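Local coordinates for protein putative dienelactone hydrolase (Klebsiella pneumoniae subsp. pneumoniae MGH 78578, PDB 3F67) that is a putative dienelactone hydrolase of the alpha/beta-hydrolase superfamily, probably cleaving ester or lactone bonds, at residues T120-G125 and A144-L149; A178-I183 and A210-N215. All blocks are in the same frame, centred on the assembly; numbering follows the deposited sequence.

Interaction 1 of 2, residues T120-G125 and A144-L149; sequences TGFCWG and AWYGKL
Two ladder bonds lock neighbouring parallel strands where one breaks into a helix. Trp-145 N meets Gly-121 O at 2.9 Å, nearly along the carbonyl axis, and Trp-145 O receives Cys-123 N at the same length, so both backbone polar groups of Trp-145 are spent on this partner. Beside them the Phe-122 and Trp-145 side chains run the same way, each CG anti to its carbonyl carbon. CE1 of Phe-122 sits 3.1 Å above the indole plane, offset toward the rim, with the ring planes inclined at 31°. In the indole plane, Trp-145 NE1 gives a weak, bent bond to Thr-120 OG1 (3.0 Å), a hydroxyl also bonded to Val-143 O. Past the strands, Tyr-146 CD1 comes against Cys-123 N and CA, and its OH probably bonds to Asn-215 N. Buried Tyr-146 O has no hydrogen-bond partner in the model and makes a CA-H...O contact with Cys-123 CA. Cys-123, with phi 65° and psi -119°, occupies the strained turn of a Gly-x-Cys-x-Gly sequence, consistent with the nucleophile elbow of this family. The pair closes the beta-alpha-beta unit of strand 116-122, helix 124-133 and strand 141-145, with Trp-145 packed against helix 224-238 on Trp-231 and Met-234.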
ATOM      1  N   THR A 120       2.758  -0.024  -3.226  1.00 13.87           N
ATOM      2  CA  THR A 120       1.678   0.964  -3.188  1.00 14.02           C
ATOM      3  C   THR A 120       0.571   0.434  -2.277  1.00 14.30           C
ATOM      4  O   THR A 120       0.391  -0.785  -2.136  1.00 16.27           O
ATOM      5  CB  THR A 120       1.156   1.287  -4.614  1.00 15.01           C
ATOM      6  OG1 THR A 120       0.333   2.462  -4.558  1.00 13.63           O
ATOM      7  CG2 THR A 120       0.356   0.103  -5.249  1.00 15.66           C
ATOM      8  N   GLY A 121      -0.173   1.333  -1.671  1.00 14.48           N
ATOM      9  CA  GLY A 121      -1.204   0.859  -0.731  1.00 14.45           C
ATOM     10  C   GLY A 121      -2.267   1.916  -0.547  1.00 14.76           C
ATOM     11  O   GLY A 121      -2.016   3.094  -0.787  1.00 14.26           O
ATOM     12  N   PHE A 122      -3.455   1.482  -0.106  1.00 14.38           N
ATOM     13  CA  PHE A 122      -4.640   2.348  -0.120  1.00 13.81           C
ATOM     14  C   PHE A 122      -5.265   2.380   1.255  1.00 14.96           C
ATOM     15  O   PHE A 122      -5.451   1.337   1.851  1.00 16.47           O
ATOM     16  CB  PHE A 122      -5.677   1.790  -1.133  1.00 14.22           C
ATOM     17  CG  PHE A 122      -5.114   1.688  -2.518  1.00 15.24           C
ATOM     18  CD1 PHE A 122      -5.272   2.741  -3.416  1.00 15.43           C
ATOM     19  CD2 PHE A 122      -4.372   0.551  -2.881  1.00 17.13           C
ATOM     20  CE1 PHE A 122      -4.674   2.665  -4.740  1.00 16.20           C
ATOM     21  CE2 PHE A 122      -3.750   0.478  -4.142  1.00 16.68           C
ATOM     22  CZ  PHE A 122      -3.913   1.529  -5.062  1.00 14.22           C
ATOM     23  N   CYS A 123      -5.568   3.583   1.724  0.50 15.48           N
ATOM     24  CA  CYS A 123      -6.332   3.745   2.940  0.50 16.82           C
ATOM     25  C   CYS A 123      -5.516   3.210   4.130  0.50 16.23           C
ATOM     26  O   CYS A 123      -4.406   3.715   4.374  0.50 15.70           O
ATOM     27  CB  CYS A 123      -7.679   3.050   2.776  0.50 17.70           C
ATOM     28  SG  CYS A 123      -8.686   3.559   4.056  0.50 23.29           S
ATOM     29  N   TRP A 124      -6.012   2.192   4.844  1.00 15.31           N
ATOM     30  CA  TRP A 124      -5.185   1.502   5.881  1.00 15.15           C
ATOM     31  C   TRP A 124      -3.795   1.150   5.299  1.00 15.22           C
ATOM     32  O   TRP A 124      -2.724   1.350   5.935  1.00 14.71           O
ATOM     33  CB  TRP A 124      -5.907   0.223   6.367  1.00 15.11           C
ATOM     34  CG  TRP A 124      -5.138  -0.570   7.374  1.00 14.98           C
ATOM     35  CD1 TRP A 124      -5.144  -0.402   8.750  1.00 15.36           C
ATOM     36  CD2 TRP A 124      -4.239  -1.631   7.097  1.00 16.30           C
ATOM     37  NE1 TRP A 124      -4.291  -1.330   9.349  1.00 15.04           N
ATOM     38  CE2 TRP A 124      -3.751  -2.113   8.349  1.00 14.94           C
ATOM     39  CE3 TRP A 124      -3.848  -2.288   5.900  1.00 14.37           C
ATOM     40  CZ2 TRP A 124      -2.842  -3.187   8.433  1.00 16.67           C
ATOM     41  CZ3 TRP A 124      -2.934  -3.367   5.989  1.00 16.24           C
ATOM     42  CH2 TRP A 124      -2.452  -3.790   7.237  1.00 16.66           C
ATOM     43  N   GLY A 125      -3.825   0.645   4.065  1.00 13.93           N
ATOM     44  CA  GLY A 125      -2.623   0.261   3.338  1.00 13.95           C
ATOM     45  C   GLY A 125      -1.695   1.404   2.937  1.00 14.45           C
ATOM     46  O   GLY A 125      -0.480   1.184   2.763  1.00 15.73           O
ATOM     47  N   ALA A 144       1.709   6.083  -1.583  1.00 13.71           N
ATOM     48  CA  ALA A 144       0.727   5.878  -0.488  1.00 13.22           C
ATOM     49  C   ALA A 144      -0.528   6.650  -0.886  1.00 13.78           C
ATOM     50  O   ALA A 144      -0.465   7.876  -1.145  1.00 14.89           O
ATOM     51  CB  ALA A 144       1.304   6.434   0.795  1.00 13.12           C
ATOM     52  N   TRP A 145      -1.667   5.959  -0.945  1.00 13.54           N
ATOM     53  CA  TRP A 145      -2.919   6.642  -1.247  1.00 13.74           C
ATOM     54  C   TRP A 145      -3.723   6.828   0.034  1.00 14.12           C
ATOM     55  O   TRP A 145      -4.096   5.856   0.666  1.00 14.63           O
ATOM     56  CB  TRP A 145      -3.772   5.835  -2.192  1.00 13.93           C
ATOM     57  CG  TRP A 145      -3.131   5.455  -3.523  1.00 13.61           C
ATOM     58  CD1 TRP A 145      -2.065   4.585  -3.721  1.00 12.23           C
ATOM     59  CD2 TRP A 145      -3.599   5.836  -4.842  1.00 12.78           C
ATOM     60  NE1 TRP A 145      -1.841   4.441  -5.091  1.00 13.59           N
ATOM     61  CE2 TRP A 145      -2.780   5.169  -5.786  1.00 14.32           C
ATOM     62  CE3 TRP A 145      -4.636   6.680  -5.302  1.00 14.28           C
ATOM     63  CZ2 TRP A 145      -2.949   5.337  -7.215  1.00 14.73           C
ATOM     64  CZ3 TRP A 145      -4.872   6.811  -6.701  1.00 13.00           C
ATOM     65  CH2 TRP A 145      -4.012   6.142  -7.637  1.00 15.19           C
ATOM     66  N   TYR A 146      -3.976   8.092   0.362  1.00 13.74           N
ATOM     67  CA  TYR A 146      -4.816   8.528   1.506  1.00 15.38           C
ATOM     68  C   TYR A 146      -4.664   7.620   2.725  1.00 15.87           C
ATOM     69  O   TYR A 146      -5.650   7.022   3.210  1.00 16.56           O
ATOM     70  CB  TYR A 146      -6.285   8.671   1.072  1.00 14.68           C
ATOM     71  CG  TYR A 146      -6.764   7.743  -0.035  1.00 15.15           C
ATOM     72  CD1 TYR A 146      -7.229   6.451   0.253  1.00 15.01           C
ATOM     73  CD2 TYR A 146      -6.826   8.185  -1.354  1.00 15.72           C
ATOM     74  CE1 TYR A 146      -7.696   5.606  -0.750  1.00 16.01           C
ATOM     75  CE2 TYR A 146      -7.324   7.348  -2.369  1.00 15.61           C
ATOM     76  CZ  TYR A 146      -7.730   6.084  -2.068  1.00 15.15           C
ATOM     77  OH  TYR A 146      -8.212   5.271  -3.048  1.00 17.39           O
ATOM     78  N   GLY A 147      -3.421   7.532   3.212  1.00 15.58           N
ATOM     79  CA  GLY A 147      -3.074   6.835   4.455  1.00 15.66           C
ATOM     80  C   GLY A 147      -3.002   7.842   5.609  1.00 16.00           C
ATOM     81  O   GLY A 147      -2.373   8.906   5.477  1.00 15.27           O
ATOM     82  N   LYS A 148      -3.617   7.499   6.741  0.50 15.53           N
ATOM     83  CA  LYS A 148      -3.554   8.329   7.952  0.50 15.75           C
ATOM     84  C   LYS A 148      -2.126   8.700   8.300  0.50 15.57           C
ATOM     85  O   LYS A 148      -1.255   7.821   8.316  0.50 15.61           O
ATOM     86  CB  LYS A 148      -4.123   7.550   9.146  0.50 16.03           C
ATOM     87  CG  LYS A 148      -3.827   8.222  10.461  0.50 17.88           C
ATOM     88  CD  LYS A 148      -3.806   7.225  11.646  0.50 20.40           C
ATOM     89  CE  LYS A 148      -4.895   6.220  11.469  0.50 24.44           C
ATOM     90  NZ  LYS A 148      -6.170   6.947  11.207  0.50 26.97           N
ATOM     91  N   LEU A 149      -1.890   9.984   8.607  1.00 14.89           N
ATOM     92  CA  LEU A 149      -0.531  10.507   8.850  1.00 15.53           C
ATOM     93  C   LEU A 149      -0.165  10.742  10.316  1.00 17.85           C
ATOM     94  O   LEU A 149       1.011  10.641  10.706  1.00 15.90           O
ATOM     95  CB  LEU A 149      -0.405  11.850   8.117  1.00 15.69           C
ATOM     96  CG  LEU A 149      -0.542  11.676   6.576  1.00 12.65           C
ATOM     97  CD1 LEU A 149      -0.658  13.086   5.965  1.00 16.73           C
ATOM     98  CD2 LEU A 149       0.680  10.944   5.917  1.00 15.48           C
TER
HETATM   99  O   HOH W   1      -5.027   5.033   7.004  1.00 23.22           O

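Interaction 2 of 2, residues A178-I183 and A210-N215; sequences AKDASI and ADHAFN
Asp-180 OD1 is gripped by three donors, all from its own turn. The firmest is Ser-182 OG, which donates to the syn lone pair of Asp-180 OD1 at 2.7 Å; the amides of Ser-182 and Ile-183 add two weak, bent bonds. Asp-180 opens a type I beta turn ending at Ile-183, so the turn fixes how the carboxylate is rotated, and Asp-180 CG stands anti to the backbone N (chi1 -176°). That leaves Asp-180 OD2 facing the other segment, where His-212 ND1 donates to it at 2.7 Å with an N-H...O angle of 159°. The two groups meet asymmetrically: OD2 lies in the imidazole plane, at the ring edge, whereas the nitrogen approaches from above the carboxylate plane, and the two planes are 66° apart. Ile-183 CD1 comes to the ring edge near His-212 ND1, at 4.0 Å. With ND1 engaged as donor, a negative Asp-180 would be expected to favour a positively polarised imidazole, consistent with a Cys-His-Asp triad completed by Cys-123.

Further back, Lys-179 N bonds to Ala-210 O at 2.9 Å from above the carbonyl plane, and Lys-179 CB and CG lie along the same oxygen. Asp-211 OD1 accepts a bond from His-212 N at 2.6 Å and takes another from a water that in turn accepts Ala-181 N, adding a water-mediated link to the two direct bonds. The OD1 atoms of Asp-211 and Asp-180 stand 4.3 Å apart, and the repulsion is probably offset by the donors that each carboxylate accepts.

Both segments are loops leaving adjacent parallel strands: 178-183 links strand 172-177 to helix 185-197, while 210-215 runs from edge strand 202-207 toward helix 224-238, on which Ala-210 packs at Ser-226.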
ATOM      1  N   ALA A 178      -8.530  16.392  -0.825  1.00 16.96           N
ATOM      2  CA  ALA A 178      -8.852  17.600  -0.038  1.00 17.46           C
ATOM      3  C   ALA A 178     -10.154  17.467   0.744  1.00 18.27           C
ATOM      4  O   ALA A 178     -10.279  18.053   1.828  1.00 18.85           O
ATOM      5  CB  ALA A 178      -8.892  18.839  -0.938  1.00 18.54           C
ATOM      6  N   LYS A 179     -11.127  16.719   0.215  1.00 18.97           N
ATOM      7  CA  LYS A 179     -12.430  16.564   0.876  1.00 19.91           C
ATOM      8  C   LYS A 179     -12.463  15.433   1.892  1.00 19.77           C
ATOM      9  O   LYS A 179     -13.518  15.131   2.442  1.00 20.24           O
ATOM     10  CB  LYS A 179     -13.548  16.348  -0.148  1.00 20.43           C
ATOM     11  CG  LYS A 179     -13.500  17.311  -1.305  1.00 24.16           C
ATOM     12  CD  LYS A 179     -14.590  18.292  -1.266  1.00 29.55           C
ATOM     13  CE  LYS A 179     -14.596  19.107  -2.541  1.00 31.94           C
ATOM     14  NZ  LYS A 179     -15.968  19.652  -2.741  1.00 35.35           N
ATOM     15  N   ASP A 180     -11.306  14.798   2.139  1.00 19.59           N
ATOM     16  CA  ASP A 180     -11.225  13.668   3.055  1.00 18.44           C
ATOM     17  C   ASP A 180     -11.236  14.158   4.521  1.00 19.95           C
ATOM     18  O   ASP A 180     -10.218  14.662   5.045  1.00 19.64           O
ATOM     19  CB  ASP A 180      -9.924  12.881   2.746  1.00 18.50           C
ATOM     20  CG  ASP A 180      -9.779  11.635   3.570  1.00 19.80           C
ATOM     21  OD1 ASP A 180     -10.605  11.415   4.491  1.00 20.47           O
ATOM     22  OD2 ASP A 180      -8.817  10.868   3.316  1.00 19.40           O
ATOM     23  N   ALA A 181     -12.408  14.038   5.155  1.00 19.74           N
ATOM     24  CA  ALA A 181     -12.605  14.465   6.551  1.00 20.38           C
ATOM     25  C   ALA A 181     -11.768  13.621   7.509  1.00 20.10           C
ATOM     26  O   ALA A 181     -11.388  14.108   8.588  1.00 20.58           O
ATOM     27  CB  ALA A 181     -14.070  14.351   6.938  1.00 20.78           C
ATOM     28  N   SER A 182     -11.483  12.375   7.123  1.00 20.14           N
ATOM     29  CA  SER A 182     -10.686  11.475   7.972  1.00 19.87           C
ATOM     30  C   SER A 182      -9.186  11.838   7.982  1.00 20.37           C
ATOM     31  O   SER A 182      -8.456  11.400   8.882  1.00 19.77           O
ATOM     32  CB  SER A 182     -10.885  10.004   7.599  1.00 20.31           C
ATOM     33  OG  SER A 182     -10.147   9.658   6.454  1.00 22.79           O
ATOM     34  N   ILE A 183      -8.741  12.618   6.988  1.00 17.45           N
ATOM     35  CA  ILE A 183      -7.339  13.081   6.893  1.00 17.35           C
ATOM     36  C   ILE A 183      -7.343  14.577   6.603  1.00 17.10           C
ATOM     37  O   ILE A 183      -7.170  15.013   5.456  1.00 15.84           O
ATOM     38  CB  ILE A 183      -6.526  12.258   5.834  1.00 16.37           C
ATOM     39  CG1 ILE A 183      -6.618  10.763   6.166  1.00 17.90           C
ATOM     40  CG2 ILE A 183      -5.047  12.747   5.718  1.00 15.69           C
ATOM     41  CD1 ILE A 183      -6.011   9.837   5.101  1.00 17.07           C
ATOM     42  N   ALA A 210     -11.521  15.505  -4.394  1.00 17.73           N
ATOM     43  CA  ALA A 210     -11.595  14.094  -4.013  1.00 17.88           C
ATOM     44  C   ALA A 210     -11.800  13.885  -2.525  1.00 17.80           C
ATOM     45  O   ALA A 210     -11.227  14.593  -1.713  1.00 17.85           O
ATOM     46  CB  ALA A 210     -10.290  13.384  -4.427  1.00 17.11           C
ATOM     47  N   ASP A 211     -12.546  12.846  -2.186  1.00 19.03           N
ATOM     48  CA  ASP A 211     -12.724  12.422  -0.796  1.00 19.36           C
ATOM     49  C   ASP A 211     -11.729  11.305  -0.513  1.00 20.17           C
ATOM     50  O   ASP A 211     -10.848  10.994  -1.366  1.00 19.67           O
ATOM     51  CB  ASP A 211     -14.155  11.877  -0.661  1.00 20.61           C
ATOM     52  CG  ASP A 211     -14.684  11.884   0.765  1.00 23.54           C
ATOM     53  OD1 ASP A 211     -13.913  11.886   1.756  1.00 21.80           O
ATOM     54  OD2 ASP A 211     -15.936  11.877   0.870  1.00 27.60           O
ATOM     55  N   HIS A 212     -11.849  10.689   0.666  1.00 19.09           N
ATOM     56  CA  HIS A 212     -11.139   9.443   0.968  1.00 19.03           C
ATOM     57  C   HIS A 212     -11.533   8.376  -0.048  1.00 18.48           C
ATOM     58  O   HIS A 212     -12.644   8.409  -0.583  1.00 18.45           O
ATOM     59  CB  HIS A 212     -11.522   8.946   2.390  1.00 19.79           C
ATOM     60  CG  HIS A 212     -10.579   7.908   2.934  1.00 20.91           C
ATOM     61  ND1 HIS A 212      -9.326   8.218   3.439  1.00 21.60           N
ATOM     62  CD2 HIS A 212     -10.697   6.561   3.024  1.00 22.06           C
ATOM     63  CE1 HIS A 212      -8.730   7.109   3.846  1.00 20.14           C
ATOM     64  NE2 HIS A 212      -9.535   6.088   3.594  1.00 22.41           N
ATOM     65  N   ALA A 213     -10.611   7.454  -0.355  1.00 17.78           N
ATOM     66  CA  ALA A 213     -10.933   6.280  -1.189  1.00 17.51           C
ATOM     67  C   ALA A 213     -11.409   6.683  -2.595  1.00 16.76           C
ATOM     68  O   ALA A 213     -12.290   6.052  -3.206  1.00 18.15           O
ATOM     69  CB  ALA A 213     -11.966   5.352  -0.493  1.00 17.17           C
ATOM     70  N   PHE A 214     -10.774   7.709  -3.130  1.00 16.44           N
ATOM     71  CA  PHE A 214     -11.221   8.212  -4.437  1.00 14.93           C
ATOM     72  C   PHE A 214     -10.829   7.330  -5.623  1.00 15.13           C
ATOM     73  O   PHE A 214     -11.306   7.530  -6.732  1.00 14.17           O
ATOM     74  CB  PHE A 214     -10.793   9.685  -4.648  1.00 14.80           C
ATOM     75  CG  PHE A 214      -9.298   9.896  -4.771  1.00 13.34           C
ATOM     76  CD1 PHE A 214      -8.627   9.616  -5.992  1.00 14.45           C
ATOM     77  CD2 PHE A 214      -8.567  10.435  -3.706  1.00 15.10           C
ATOM     78  CE1 PHE A 214      -7.248   9.859  -6.099  1.00 14.76           C
ATOM     79  CE2 PHE A 214      -7.167  10.677  -3.814  1.00 13.53           C
ATOM     80  CZ  PHE A 214      -6.525  10.386  -5.012  1.00 13.43           C
ATOM     81  N   ASN A 215      -9.920   6.378  -5.395  1.00 14.72           N
ATOM     82  CA  ASN A 215      -9.613   5.407  -6.419  1.00 14.51           C
ATOM     83  C   ASN A 215     -10.489   4.159  -6.394  1.00 15.79           C
ATOM     84  O   ASN A 215     -10.347   3.281  -7.255  1.00 16.22           O
ATOM     85  CB  ASN A 215      -8.138   5.001  -6.257  1.00 13.04           C
ATOM     86  CG  ASN A 215      -7.599   4.280  -7.473  1.00 13.11           C
ATOM     87  OD1 ASN A 215      -7.642   4.805  -8.603  1.00 14.53           O
ATOM     88  ND2 ASN A 215      -7.099   3.051  -7.264  1.00 14.53           N
TER
HETATM   89  O   HOH W   2     -14.756  12.466   4.148  1.00 25.30           O

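In the fold
Interaction 1 comes first along the chain and closes before interaction 2 opens; their centres lie about 11 Å apart. Both grow from one run of parallel strands, 116-122, 141-145, 172-177 and 202-207, which are successive neighbours in the sheet, so four residue ranges distant in sequence converge where those strands end. The two meet directly: in the conformer given, Cys-123 SG comes within 2.7 Å of His-212 NE2, and Tyr-146 CZ packs against Ala-213 CA at 3.3 Å. Strand order thus brings a candidate nucleophile, histidine and carboxylate together, an alpha/beta-hydrolase solution in which the sheet supplies the scaffold and its loops the probable catalytic groups.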